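PDB 4PQZ: transcriptional protein SWT1 from Saccharomyces cerevisiae, which is an RNA endonuclease involved in transcription, probably as an activator, and is represented by its C-terminal domain of HEPN-like fold. Local coordinates for residues W132-V135 / L136-F140; S141-T144 / N145-Q149. All blocks are in the same frame, centred on the assembly; numbering follows the deposited sequence.

Overall arrangement
The two contacts follow one another along the chain in the all-helical C-terminal domain of SWT1, their centres about 11 Å apart. Contact 1 takes in the last turns of helix 122-139 together with F140, and contact 2 is the turn after it together with the first residues of helix 145-163, so the pair traces a helical hairpin from one arm to the other. They meet where F140 packs against E147 and K148. Contact 1 has its centre about 7 Å from the centre of the chain, while contact 2 is a surface feature with its centre about 15 Å from it. Both pack against helix 35-62, the longest helix of this HEPN-like domain.

Contact 1 (W132-V135 / L136-F140); sequences WETV and LHFLF
V135 places CG1 anti to its backbone N (chi1 166°), and L139, one turn later, swings CG away from its carbonyl carbon (chi1 -62°); the two side chains then run side by side in the same direction, CG1 of V135 meeting CD1 of L139 at 3.8 Å. T134 and F138 repeat this on another side of the helix, where the T134 methyl CG2 lies 3.7 Å from CE2 of F138. H137 folds back over the preceding turn, so that E133 O sits above one face of its imidazole, offset toward the rim. These i to i+4 pairs belong to the C-terminal end of an amphipathic helix, with W132, V135, L136 and L139 buried and T134 exposed. Backbone bonds run from L136 N to W132 O, from L139 N to V135 O and from H137 N to E133 O, the last longer at 3.3 Å. E133 forms a salt bridge with K159 and H137 NE2 bonds to E152, both on helix 145-163, which also packs here through I155 and L151. W132 NE1 bonds to L115 O. W132 packs on V46 and I50 of helix 35-62, and L136 lies between two helices, on T49 of helix 35-62 and W158 of helix 145-163.

Contact 2 (S141-T144 / N145-Q149); sequences SKFT and NEEKQ
T144 and E147 form a capping box at the start of helix 145-163, with one of its two bonds weak. T144 is the N-cap: its OG1 accepts from E147 N at 3.3 Å, occupying an amide of the first turn. In return, E147 OE1 reaches back toward T144 N, the weak bond, at 3.4 Å. The first ordinary helical bond starts here too, K148 N to T144 O at 3.0 Å, so T144 serves the helix with both its hydroxyl and its carbonyl.

The torsions explain the exchange. T144 holds OG1 between its backbone N and carbonyl carbon (chi1 78°), turned to the helix end, and E147 sets CG beside its own backbone N (chi1 -72°) and runs extended from there, so the carboxylate returns to T144. That same OE1 lies 3.4 Å from F143 CB; the two side chains cross at about a right angle, and the ring and carboxylate planes are 64° apart. K148 bends along its length and lays CD beside the backbone, 3.4 Å from F143 O. On the first turn of the helix, N145 OD1 receives Q149 NE2 at 2.6 Å, in the amide plane of Q149, a side-chain bond along the helix surface.

Farther out, the turn is pinned to what precedes it: S141 OG bonds to F138 O near the end of helix 122-139, and the F143 ring meets that of F140. K142 forms a salt bridge with E96 of helix 90-97. Helix 35-62 packs against the cap: the F143 ring meets H56 edge-to-face and touches A53 and T57, while E147 packs on F52 and H56; the chain thus reverses against this helix between helices 122-139 and 145-163.

Contact 1 (W132-V135 / L136-F140)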
ATOM      1  N   TRP A 132       6.157  -1.849   0.913  1.00 35.58           N
ATOM      2  CA  TRP A 132       4.802  -1.428   1.258  1.00 50.31           C
ATOM      3  C   TRP A 132       4.603  -1.086   2.732  1.00 46.32           C
ATOM      4  O   TRP A 132       3.739  -0.288   3.064  1.00 44.54           O
ATOM      5  CB  TRP A 132       3.791  -2.475   0.790  1.00 52.84           C
ATOM      6  CG  TRP A 132       3.601  -2.391  -0.684  1.00 50.95           C
ATOM      7  CD1 TRP A 132       3.966  -3.318  -1.626  1.00 59.18           C
ATOM      8  CD2 TRP A 132       3.051  -1.285  -1.401  1.00 52.00           C
ATOM      9  NE1 TRP A 132       3.649  -2.860  -2.888  1.00 53.88           N
ATOM     10  CE2 TRP A 132       3.086  -1.617  -2.774  1.00 61.33           C
ATOM     11  CE3 TRP A 132       2.525  -0.049  -1.013  1.00 46.56           C
ATOM     12  CZ2 TRP A 132       2.605  -0.753  -3.756  1.00 45.36           C
ATOM     13  CZ3 TRP A 132       2.049   0.804  -1.994  1.00 44.08           C
ATOM     14  CH2 TRP A 132       2.095   0.449  -3.351  1.00 44.73           C
ATOM     15  N   GLU A 133       5.414  -1.699   3.595  1.00 45.76           N
ATOM     16  CA  GLU A 133       5.467  -1.372   5.018  1.00 52.96           C
ATOM     17  C   GLU A 133       5.884   0.084   5.194  1.00 49.50           C
ATOM     18  O   GLU A 133       5.190   0.858   5.863  1.00 49.39           O
ATOM     19  CB  GLU A 133       6.439  -2.316   5.755  1.00 52.76           C
ATOM     20  CG  GLU A 133       6.954  -1.770   7.075  1.00 58.14           C
ATOM     21  CD  GLU A 133       7.811  -2.769   7.845  1.00 61.08           C
ATOM     22  OE1 GLU A 133       7.819  -3.963   7.489  1.00 58.77           O
ATOM     23  OE2 GLU A 133       8.481  -2.355   8.814  1.00 65.13           O
ATOM     24  N   THR A 134       7.014   0.442   4.579  1.00 40.16           N
ATOM     25  CA  THR A 134       7.537   1.806   4.591  1.00 37.30           C
ATOM     26  C   THR A 134       6.486   2.782   4.020  1.00 45.02           C
ATOM     27  O   THR A 134       6.179   3.788   4.649  1.00 42.47           O
ATOM     28  CB  THR A 134       8.855   1.894   3.754  1.00 48.64           C
ATOM     29  OG1 THR A 134       9.824   0.982   4.273  1.00 53.75           O
ATOM     30  CG2 THR A 134       9.452   3.311   3.760  1.00 38.00           C
ATOM     31  N   VAL A 135       5.935   2.454   2.842  1.00 34.98           N
ATOM     32  CA  VAL A 135       4.942   3.285   2.142  1.00 41.32           C
ATOM     33  C   VAL A 135       3.621   3.468   2.915  1.00 50.02           C
ATOM     34  O   VAL A 135       3.107   4.589   3.026  1.00 37.25           O
ATOM     35  CB  VAL A 135       4.649   2.730   0.726  1.00 37.98           C
ATOM     36  CG1 VAL A 135       3.405   3.360   0.119  1.00 34.88           C
ATOM     37  CG2 VAL A 135       5.856   2.932  -0.183  1.00 44.97           C
ATOM     38  N   LEU A 136       3.074   2.375   3.449  1.00 39.29           N
ATOM     39  CA  LEU A 136       1.868   2.460   4.267  1.00 38.12           C
ATOM     40  C   LEU A 136       2.020   3.398   5.461  1.00 37.38           C
ATOM     41  O   LEU A 136       1.073   4.072   5.851  1.00 50.62           O
ATOM     42  CB  LEU A 136       1.405   1.081   4.711  1.00 38.27           C
ATOM     43  CG  LEU A 136       0.779   0.265   3.578  1.00 45.70           C
ATOM     44  CD1 LEU A 136       0.551  -1.196   3.986  1.00 48.94           C
ATOM     45  CD2 LEU A 136      -0.492   0.924   3.050  1.00 38.37           C
ATOM     46  N   HIS A 137       3.214   3.442   6.029  1.00 46.10           N
ATOM     47  CA  HIS A 137       3.528   4.411   7.065  1.00 42.00           C
ATOM     48  C   HIS A 137       3.238   5.850   6.647  1.00 45.49           C
ATOM     49  O   HIS A 137       2.536   6.568   7.351  1.00 41.94           O
ATOM     50  CB  HIS A 137       4.985   4.264   7.514  1.00 46.16           C
ATOM     51  CG  HIS A 137       5.201   3.135   8.474  1.00 56.28           C
ATOM     52  ND1 HIS A 137       6.440   2.574   8.711  1.00 56.30           N
ATOM     53  CD2 HIS A 137       4.334   2.464   9.268  1.00 59.77           C
ATOM     54  CE1 HIS A 137       6.323   1.610   9.598  1.00 52.08           C
ATOM     55  NE2 HIS A 137       5.050   1.515   9.950  1.00 53.92           N
ATOM     56  N   PHE A 138       3.781   6.266   5.505  1.00 41.89           N
ATOM     57  CA  PHE A 138       3.540   7.616   4.984  1.00 39.51           C
ATOM     58  C   PHE A 138       2.070   7.845   4.635  1.00 39.93           C
ATOM     59  O   PHE A 138       1.520   8.903   4.926  1.00 44.40           O
ATOM     60  CB  PHE A 138       4.452   7.910   3.780  1.00 44.18           C
ATOM     61  CG  PHE A 138       5.928   7.840   4.116  1.00 42.62           C
ATOM     62  CD1 PHE A 138       6.488   8.774   4.972  1.00 32.75           C
ATOM     63  CD2 PHE A 138       6.737   6.836   3.591  1.00 40.43           C
ATOM     64  CE1 PHE A 138       7.841   8.709   5.316  1.00 47.45           C
ATOM     65  CE2 PHE A 138       8.086   6.759   3.922  1.00 52.96           C
ATOM     66  CZ  PHE A 138       8.644   7.699   4.788  1.00 35.12           C
ATOM     67  N   LEU A 139       1.435   6.833   4.048  1.00 37.34           N
ATOM     68  CA  LEU A 139       0.021   6.909   3.693  1.00 33.43           C
ATOM     69  C   LEU A 139      -0.900   6.937   4.915  1.00 33.99           C
ATOM     70  O   LEU A 139      -2.061   7.330   4.797  1.00 36.14           O
ATOM     71  CB  LEU A 139      -0.391   5.767   2.754  1.00 43.54           C
ATOM     72  CG  LEU A 139       0.244   5.634   1.364  1.00 40.08           C
ATOM     73  CD1 LEU A 139      -0.261   4.351   0.707  1.00 31.32           C
ATOM     74  CD2 LEU A 139      -0.041   6.832   0.487  1.00 33.71           C
ATOM     75  N   PHE A 140      -0.387   6.526   6.080  1.00 40.69           N
ATOM     76  CA  PHE A 140      -1.160   6.589   7.336  1.00 45.15           C
ATOM     77  C   PHE A 140      -0.800   7.814   8.181  1.00 50.39           C
ATOM     78  O   PHE A 140      -1.393   8.038   9.236  1.00 52.62           O
ATOM     79  CB  PHE A 140      -0.952   5.319   8.187  1.00 39.37           C
ATOM     80  CG  PHE A 140      -1.930   4.202   7.885  1.00 43.89           C
ATOM     81  CD1 PHE A 140      -2.019   3.658   6.611  1.00 42.55           C
ATOM     82  CD2 PHE A 140      -2.754   3.695   8.882  1.00 44.73           C
ATOM     83  CE1 PHE A 140      -2.911   2.640   6.334  1.00 40.90           C
ATOM     84  CE2 PHE A 140      -3.657   2.668   8.608  1.00 44.28           C
ATOM     85  CZ  PHE A 140      -3.725   2.138   7.329  1.00 43.54           C
TER

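Contact 2 (S141-T144 / N145-Q149)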
ATOM      1  N   SER A 141       0.163   8.605   7.705  1.00 50.19           N
ATOM      2  CA  SER A 141       0.823   9.611   8.543  1.00 51.69           C
ATOM      3  C   SER A 141      -0.104  10.712   9.105  1.00 48.47           C
ATOM      4  O   SER A 141       0.270  11.425  10.043  1.00 47.50           O
ATOM      5  CB  SER A 141       2.017  10.240   7.813  1.00 44.48           C
ATOM      6  OG  SER A 141       1.589  11.115   6.777  1.00 47.28           O
ATOM      7  N   LYS A 142      -1.299  10.846   8.546  1.00 47.70           N
ATOM      8  CA  LYS A 142      -2.247  11.820   9.066  1.00 43.20           C
ATOM      9  C   LYS A 142      -3.518  11.151   9.548  1.00 50.63           C
ATOM     10  O   LYS A 142      -4.503  11.823   9.833  1.00 62.50           O
ATOM     11  CB  LYS A 142      -2.572  12.893   8.021  1.00 49.91           C
ATOM     12  CG  LYS A 142      -1.344  13.678   7.556  1.00 53.84           C
ATOM     13  CD  LYS A 142      -1.773  14.864   6.723  1.00 71.21           C
ATOM     14  CE  LYS A 142      -1.108  16.148   7.182  1.00 82.15           C
ATOM     15  NZ  LYS A 142      -1.833  17.337   6.631  1.00 89.60           N
ATOM     16  N   PHE A 143      -3.490   9.826   9.643  1.00 53.00           N
ATOM     17  CA  PHE A 143      -4.635   9.094  10.165  1.00 54.93           C
ATOM     18  C   PHE A 143      -4.679   9.212  11.697  1.00 50.62           C
ATOM     19  O   PHE A 143      -3.805   9.832  12.325  1.00 37.54           O
ATOM     20  CB  PHE A 143      -4.602   7.625   9.725  1.00 52.26           C
ATOM     21  CG  PHE A 143      -4.884   7.415   8.258  1.00 58.48           C
ATOM     22  CD1 PHE A 143      -5.121   8.497   7.404  1.00 61.43           C
ATOM     23  CD2 PHE A 143      -4.922   6.127   7.727  1.00 48.49           C
ATOM     24  CE1 PHE A 143      -5.373   8.296   6.034  1.00 56.19           C
ATOM     25  CE2 PHE A 143      -5.187   5.916   6.354  1.00 51.49           C
ATOM     26  CZ  PHE A 143      -5.405   7.002   5.507  1.00 40.14           C
ATOM     27  N   THR A 144      -5.693   8.624  12.304  1.00 44.73           N
ATOM     28  CA  THR A 144      -5.793   8.677  13.764  1.00 58.23           C
ATOM     29  C   THR A 144      -4.782   7.736  14.435  1.00 58.38           C
ATOM     30  O   THR A 144      -4.258   6.811  13.801  1.00 51.91           O
ATOM     31  CB  THR A 144      -7.206   8.358  14.233  1.00 53.07           C
ATOM     32  OG1 THR A 144      -7.425   6.943  14.183  1.00 63.92           O
ATOM     33  CG2 THR A 144      -8.234   9.082  13.337  1.00 52.85           C
ATOM     34  N   ASN A 145      -4.488   7.995  15.708  1.00 63.58           N
ATOM     35  CA  ASN A 145      -3.552   7.162  16.466  1.00 63.37           C
ATOM     36  C   ASN A 145      -3.997   5.698  16.447  1.00 53.38           C
ATOM     37  O   ASN A 145      -3.181   4.776  16.334  1.00 57.81           O
ATOM     38  CB  ASN A 145      -3.424   7.683  17.902  1.00 67.93           C
ATOM     39  CG  ASN A 145      -2.330   6.970  18.698  1.00 65.61           C
ATOM     40  OD1 ASN A 145      -2.597   5.999  19.414  1.00 55.83           O
ATOM     41  ND2 ASN A 145      -1.092   7.453  18.575  1.00 64.08           N
ATOM     42  N   GLU A 146      -5.307   5.508  16.512  1.00 45.82           N
ATOM     43  CA  GLU A 146      -5.939   4.193  16.443  1.00 63.56           C
ATOM     44  C   GLU A 146      -5.639   3.437  15.148  1.00 70.01           C
ATOM     45  O   GLU A 146      -5.286   2.247  15.172  1.00 54.09           O
ATOM     46  CB  GLU A 146      -7.441   4.371  16.533  1.00 66.23           C
ATOM     47  CG  GLU A 146      -8.170   3.114  16.872  1.00 86.43           C
ATOM     48  CD  GLU A 146      -9.374   3.408  17.725  1.00 99.23           C
ATOM     49  OE1 GLU A 146     -10.419   3.766  17.142  1.00108.77           O
ATOM     50  OE2 GLU A 146      -9.268   3.311  18.970  1.00 98.50           O
ATOM     51  N   GLU A 147      -5.813   4.125  14.019  1.00 61.41           N
ATOM     52  CA  GLU A 147      -5.643   3.497  12.719  1.00 54.93           C
ATOM     53  C   GLU A 147      -4.179   3.164  12.524  1.00 46.19           C
ATOM     54  O   GLU A 147      -3.846   2.115  11.974  1.00 55.41           O
ATOM     55  CB  GLU A 147      -6.228   4.364  11.582  1.00 53.26           C
ATOM     56  CG  GLU A 147      -7.769   4.362  11.597  1.00 44.48           C
ATOM     57  CD  GLU A 147      -8.403   5.520  10.813  1.00 68.72           C
ATOM     58  OE1 GLU A 147      -7.719   6.541  10.557  1.00 65.33           O
ATOM     59  OE2 GLU A 147      -9.603   5.405  10.463  1.00 68.38           O
ATOM     60  N   LYS A 148      -3.314   4.040  13.029  1.00 43.01           N
ATOM     61  CA  LYS A 148      -1.868   3.808  13.036  1.00 40.07           C
ATOM     62  C   LYS A 148      -1.403   2.590  13.870  1.00 50.09           C
ATOM     63  O   LYS A 148      -0.550   1.830  13.405  1.00 48.50           O
ATOM     64  CB  LYS A 148      -1.122   5.092  13.432  1.00 59.73           C
ATOM     65  CG  LYS A 148      -1.081   6.157  12.322  1.00 51.24           C
ATOM     66  CD  LYS A 148      -1.313   7.559  12.847  1.00 61.08           C
ATOM     67  CE  LYS A 148      -0.035   8.352  13.003  1.00 49.87           C
ATOM     68  NZ  LYS A 148      -0.117   9.229  14.231  1.00 53.37           N
ATOM     69  N   GLN A 149      -1.952   2.414  15.083  1.00 49.05           N
ATOM     70  CA  GLN A 149      -1.725   1.203  15.890  1.00 46.51           C
ATOM     71  C   GLN A 149      -2.174  -0.045  15.117  1.00 52.77           C
ATOM     72  O   GLN A 149      -1.459  -1.051  15.041  1.00 45.29           O
ATOM     73  CB  GLN A 149      -2.484   1.275  17.234  1.00 54.36           C
ATOM     74  CG  GLN A 149      -2.024   2.388  18.192  1.00 49.70           C
ATOM     75  CD  GLN A 149      -2.729   2.337  19.551  1.00 55.43           C
ATOM     76  OE1 GLN A 149      -3.010   1.262  20.073  1.00 54.51           O
ATOM     77  NE2 GLN A 149      -3.016   3.506  20.123  1.00 50.63           N
TER